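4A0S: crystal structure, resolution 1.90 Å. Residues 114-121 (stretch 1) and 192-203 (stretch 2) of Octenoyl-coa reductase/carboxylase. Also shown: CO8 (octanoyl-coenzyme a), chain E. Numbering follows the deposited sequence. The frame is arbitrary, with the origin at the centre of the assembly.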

# COMPACT_ATOMS: atom_id res chain seq x y z
N GLY A 114 -28.10 -18.28 -8.41
CA GLY A 114 -28.06 -17.02 -9.12
C GLY A 114 -27.37 -16.03 -8.22
O GLY A 114 -27.82 -15.75 -7.11
N SER A 115 -26.26 -15.49 -8.71
CA SER A 115 -25.37 -14.72 -7.87
C SER A 115 -25.22 -13.29 -8.33
O SER A 115 -24.55 -12.49 -7.68
CB SER A 115 -24.03 -15.42 -7.82
OG SER A 115 -24.26 -16.70 -7.27
N ASP A 116 -25.86 -12.96 -9.44
CA ASP A 116 -26.10 -11.55 -9.72
C ASP A 116 -27.45 -11.38 -10.37
O ASP A 116 -28.15 -12.36 -10.65
CB ASP A 116 -24.93 -10.86 -10.48
CG ASP A 116 -24.38 -11.67 -11.65
OD1 ASP A 116 -25.07 -12.53 -12.22
OD2 ASP A 116 -23.23 -11.41 -12.01
N CYS A 117 -27.86 -10.13 -10.55
CA CYS A 117 -29.12 -9.88 -11.19
C CYS A 117 -29.29 -8.41 -11.33
O CYS A 117 -28.54 -7.63 -10.73
CB CYS A 117 -30.28 -10.48 -10.40
SG CYS A 117 -30.96 -9.47 -9.13
N SER A 118 -30.25 -8.04 -12.17
CA SER A 118 -30.76 -6.69 -12.17
C SER A 118 -32.24 -6.82 -11.93
O SER A 118 -32.85 -7.87 -12.19
CB SER A 118 -30.50 -6.01 -13.51
OG SER A 118 -31.14 -6.74 -14.54
N GLY A 119 -32.84 -5.77 -11.41
CA GLY A 119 -34.24 -5.83 -11.19
C GLY A 119 -34.80 -4.65 -10.46
O GLY A 119 -34.25 -3.56 -10.48
N VAL A 120 -35.93 -4.89 -9.84
CA VAL A 120 -36.68 -3.84 -9.23
C VAL A 120 -36.93 -4.16 -7.77
O VAL A 120 -37.36 -5.26 -7.43
CB VAL A 120 -38.03 -3.66 -9.95
CG1 VAL A 120 -38.77 -2.52 -9.33
CG2 VAL A 120 -37.80 -3.43 -11.44
N VAL A 121 -36.64 -3.19 -6.92
CA VAL A 121 -36.93 -3.33 -5.51
C VAL A 121 -38.43 -3.42 -5.35
O VAL A 121 -39.17 -2.63 -5.94
CB VAL A 121 -36.39 -2.12 -4.73
CG1 VAL A 121 -36.76 -2.23 -3.28
CG2 VAL A 121 -34.87 -2.02 -4.90
N1A CO8 E . -21.50 -33.70 0.53
C2A CO8 E . -21.82 -33.08 1.67
N3A CO8 E . -20.90 -32.42 2.37
C4A CO8 E . -19.63 -32.37 1.92
C5A CO8 E . -19.26 -33.00 0.74
C6A CO8 E . -20.24 -33.68 0.04
N6A CO8 E . -19.94 -34.30 -1.11
N7A CO8 E . -17.96 -32.78 0.55
C8A CO8 E . -17.52 -32.04 1.57
N9A CO8 E . -18.53 -31.79 2.41
C1B CO8 E . -18.52 -31.02 3.68
C2B CO8 E . -17.88 -31.82 4.81
O2B CO8 E . -18.60 -31.59 6.05
C3B CO8 E . -16.49 -31.20 4.87
O3B CO8 E . -15.92 -31.35 6.16
P3B CO8 E . -14.81 -32.51 6.31
O7A CO8 E . -15.28 -33.42 7.58
O8A CO8 E . -14.94 -33.58 5.07
O9A CO8 E . -13.44 -31.97 6.41
C4B CO8 E . -16.75 -29.74 4.54
O4B CO8 E . -17.76 -29.78 3.53
C5B CO8 E . -15.55 -29.09 3.83
O5B CO8 E . -15.91 -27.74 3.43
P1A CO8 E . -16.02 -26.56 4.57
O1A CO8 E . -16.43 -25.19 3.74
O2A CO8 E . -17.05 -26.82 5.63
O3A CO8 E . -14.54 -26.48 5.28
P2A CO8 E . -13.25 -25.56 4.87
O4A CO8 E . -11.95 -26.45 5.13
O5A CO8 E . -13.18 -24.24 5.58
O6A CO8 E . -13.31 -25.37 3.25
CBP CO8 E . -13.22 -24.15 1.11
CCP CO8 E . -12.96 -24.11 2.64
CDP CO8 E . -12.14 -25.08 0.52
CEP CO8 E . -13.00 -22.74 0.57
CAP CO8 E . -14.67 -24.67 0.83
OAP CO8 E . -15.70 -23.95 1.60
C9P CO8 E . -15.05 -24.72 -0.67
O9P CO8 E . -14.58 -25.61 -1.38
N8P CO8 E . -15.92 -23.78 -1.12
C7P CO8 E . -16.44 -23.77 -2.52
C6P CO8 E . -15.77 -22.73 -3.46
C5P CO8 E . -15.54 -23.39 -4.84
O5P CO8 E . -14.80 -24.36 -4.94
N4P CO8 E . -16.25 -23.02 -5.91
C3P CO8 E . -17.06 -21.83 -6.13
C2P CO8 E . -16.22 -21.09 -7.18
S1P CO8 E . -15.74 -19.41 -6.62
C1' CO8 E . -16.89 -18.51 -7.55
O1' CO8 E . -17.35 -18.91 -8.63
C2' CO8 E . -17.26 -17.32 -6.96
C3' CO8 E . -18.15 -16.44 -7.53
C4' CO8 E . -18.44 -15.24 -6.87
C5' CO8 E . -18.05 -15.18 -5.40
C6' CO8 E . -18.63 -13.83 -4.90
C7' CO8 E . -18.09 -13.55 -3.52
C8' CO8 E . -18.79 -12.29 -3.00
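Stretch 2 192-203: TWEEAAVSPLCA

Stretch 2 is helical over most of its length and lies against the strand that includes C117 to V121 and runs on past V121. Its first helix, which begins at W193, crosses that strand at 131° between N-to-C directions, so the two run more nearly antiparallel than parallel. The axes approach to 6.5 Å. A second helix follows, includes L201 to A203 and continues beyond the stretch. The two segments together bury 466 Å².

T192 precedes the first helix and makes no contact with stretch 1. It is the N-cap. Its OG1 accepts from E195 N at 3.1 Å, and T192 N donates in return to E195 OE1 at 2.8 Å. This closes the first turn on itself.

W193 begins the helix with phi/psi of -56/-51. Its CA-to-CB bond points sideways, but the chi1 m rotamer brings the end of the indole nearer to the strand. W193 CZ3 lies 3.4 Å from G119 O, and W193 CH2 packs on V120 CG2 at 3.6 Å. S118 OG sits at the ring edge, 3.5 Å from W193 CE3. S118 OG also donates to W193 O at 2.6 Å, a short bond. W193 O also accepts from A197 N at 2.8 Å, so it serves the helix and the strand at once.

E194 and E195 point away from stretch 1. A196 points toward it, and A196 CB meets S118 CB at 3.7 Å. The backbones come close at A197, where the CA atoms of A197 and C117 are 4.3 Å apart. A197 CA is 4.0 Å from C117 C, and A197 CB is 3.7 Å from S118 OG. The small side chain accompanies this close approach.

V198 and S199 both point away. The bond from V198 N to E194 O is weak, at 3.3 Å. Water 1 lies between the two stretches, 2.6 Å from V198 O and 2.7 Å from D116 OD2. The water also accepts from C202 N at 3.0 Å.

P200 points toward stretch 1, with its CB 3.8 Å from D116 CB. L201 N then donates to D116 OD2 at 2.9 Å with an angle of 154°. D116 thus holds L201 directly, and the water near D116 OD2 also meets C202 N. L201 CD1 packs on S115 CB at 3.3 Å and lies 3.5 Å from C4' of the octanoyl-coenzyme A. A203 is out of contact with stretch 1; its N donates to S199 O at 2.7 Å.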

# COMPACT_ATOMS: atom_id res chain seq x y z
N THR A 192 -30.09 -2.56 -20.66
CA THR A 192 -31.25 -3.40 -20.54
C THR A 192 -31.07 -4.24 -19.29
O THR A 192 -29.97 -4.31 -18.72
CB THR A 192 -31.40 -4.34 -21.75
OG1 THR A 192 -30.31 -5.27 -21.75
CG2 THR A 192 -31.40 -3.56 -23.06
N TRP A 193 -32.14 -4.90 -18.85
CA TRP A 193 -32.07 -5.74 -17.67
C TRP A 193 -31.00 -6.79 -17.78
O TRP A 193 -30.14 -6.93 -16.89
CB TRP A 193 -33.41 -6.40 -17.41
CG TRP A 193 -34.47 -5.46 -17.12
CD1 TRP A 193 -35.56 -5.18 -17.90
CD2 TRP A 193 -34.58 -4.61 -15.97
NE1 TRP A 193 -36.34 -4.24 -17.31
CE2 TRP A 193 -35.77 -3.86 -16.12
CE3 TRP A 193 -33.80 -4.41 -14.81
CZ2 TRP A 193 -36.20 -2.94 -15.15
CZ3 TRP A 193 -34.23 -3.50 -13.86
CH2 TRP A 193 -35.41 -2.76 -14.04
N GLU A 194 -31.03 -7.52 -18.89
CA GLU A 194 -30.10 -8.61 -19.11
C GLU A 194 -28.66 -8.09 -19.21
O GLU A 194 -27.72 -8.71 -18.71
CB GLU A 194 -30.51 -9.45 -20.33
CG GLU A 194 -30.61 -8.66 -21.63
CD GLU A 194 -31.97 -8.00 -21.84
OE1 GLU A 194 -32.71 -7.73 -20.87
OE2 GLU A 194 -32.28 -7.73 -23.02
N GLU A 195 -28.48 -6.92 -19.82
CA GLU A 195 -27.15 -6.31 -19.91
C GLU A 195 -26.60 -5.94 -18.53
O GLU A 195 -25.43 -6.19 -18.22
CB GLU A 195 -27.21 -5.05 -20.74
CG GLU A 195 -27.26 -5.27 -22.23
CD GLU A 195 -27.75 -4.04 -22.96
OE1 GLU A 195 -27.91 -2.99 -22.31
OE2 GLU A 195 -27.96 -4.11 -24.19
N ALA A 196 -27.47 -5.33 -17.73
CA ALA A 196 -27.14 -4.93 -16.36
C ALA A 196 -26.82 -6.16 -15.48
O ALA A 196 -25.87 -6.15 -14.70
CB ALA A 196 -28.29 -4.14 -15.77
N ALA A 197 -27.60 -7.23 -15.67
CA ALA A 197 -27.50 -8.47 -14.89
C ALA A 197 -26.21 -9.25 -15.07
O ALA A 197 -25.78 -9.95 -14.15
CB ALA A 197 -28.68 -9.37 -15.21
N VAL A 198 -25.60 -9.14 -16.26
CA VAL A 198 -24.46 -10.01 -16.58
C VAL A 198 -23.16 -9.64 -15.86
O VAL A 198 -22.25 -10.44 -15.75
CB VAL A 198 -24.21 -10.14 -18.11
CG1 VAL A 198 -25.34 -10.89 -18.79
CG2 VAL A 198 -23.98 -8.77 -18.77
N SER A 199 -23.11 -8.43 -15.33
CA SER A 199 -21.84 -7.86 -14.91
C SER A 199 -21.43 -7.96 -13.45
O SER A 199 -20.25 -8.15 -13.19
CB SER A 199 -21.79 -6.41 -15.35
OG SER A 199 -21.79 -6.35 -16.75
N PRO A 200 -22.37 -7.81 -12.51
CA PRO A 200 -21.87 -7.54 -11.15
C PRO A 200 -20.86 -8.55 -10.64
O PRO A 200 -19.79 -8.16 -10.17
CB PRO A 200 -23.15 -7.54 -10.30
CG PRO A 200 -24.19 -7.00 -11.26
CD PRO A 200 -23.83 -7.67 -12.59
N LEU A 201 -21.16 -9.83 -10.77
CA LEU A 201 -20.28 -10.84 -10.19
C LEU A 201 -18.93 -10.87 -10.90
O LEU A 201 -17.91 -10.66 -10.27
CB LEU A 201 -20.94 -12.21 -10.19
CG LEU A 201 -20.12 -13.30 -9.51
CD1 LEU A 201 -21.06 -14.34 -8.93
CD2 LEU A 201 -19.22 -13.90 -10.49
N CYS A 202 -18.95 -11.11 -12.20
CA CYS A 202 -17.69 -11.23 -12.96
C CYS A 202 -16.93 -9.92 -13.05
O CYS A 202 -15.71 -9.89 -12.90
CB CYS A 202 -17.97 -11.79 -14.34
SG CYS A 202 -18.29 -13.53 -14.29
N ALA A 203 -17.66 -8.85 -13.33
CA ALA A 203 -17.01 -7.57 -13.49
C ALA A 203 -16.46 -7.11 -12.14
O ALA A 203 -15.33 -6.64 -12.08
CB ALA A 203 -17.95 -6.54 -14.05
O HOH W 1 -21.34 -11.88 -13.84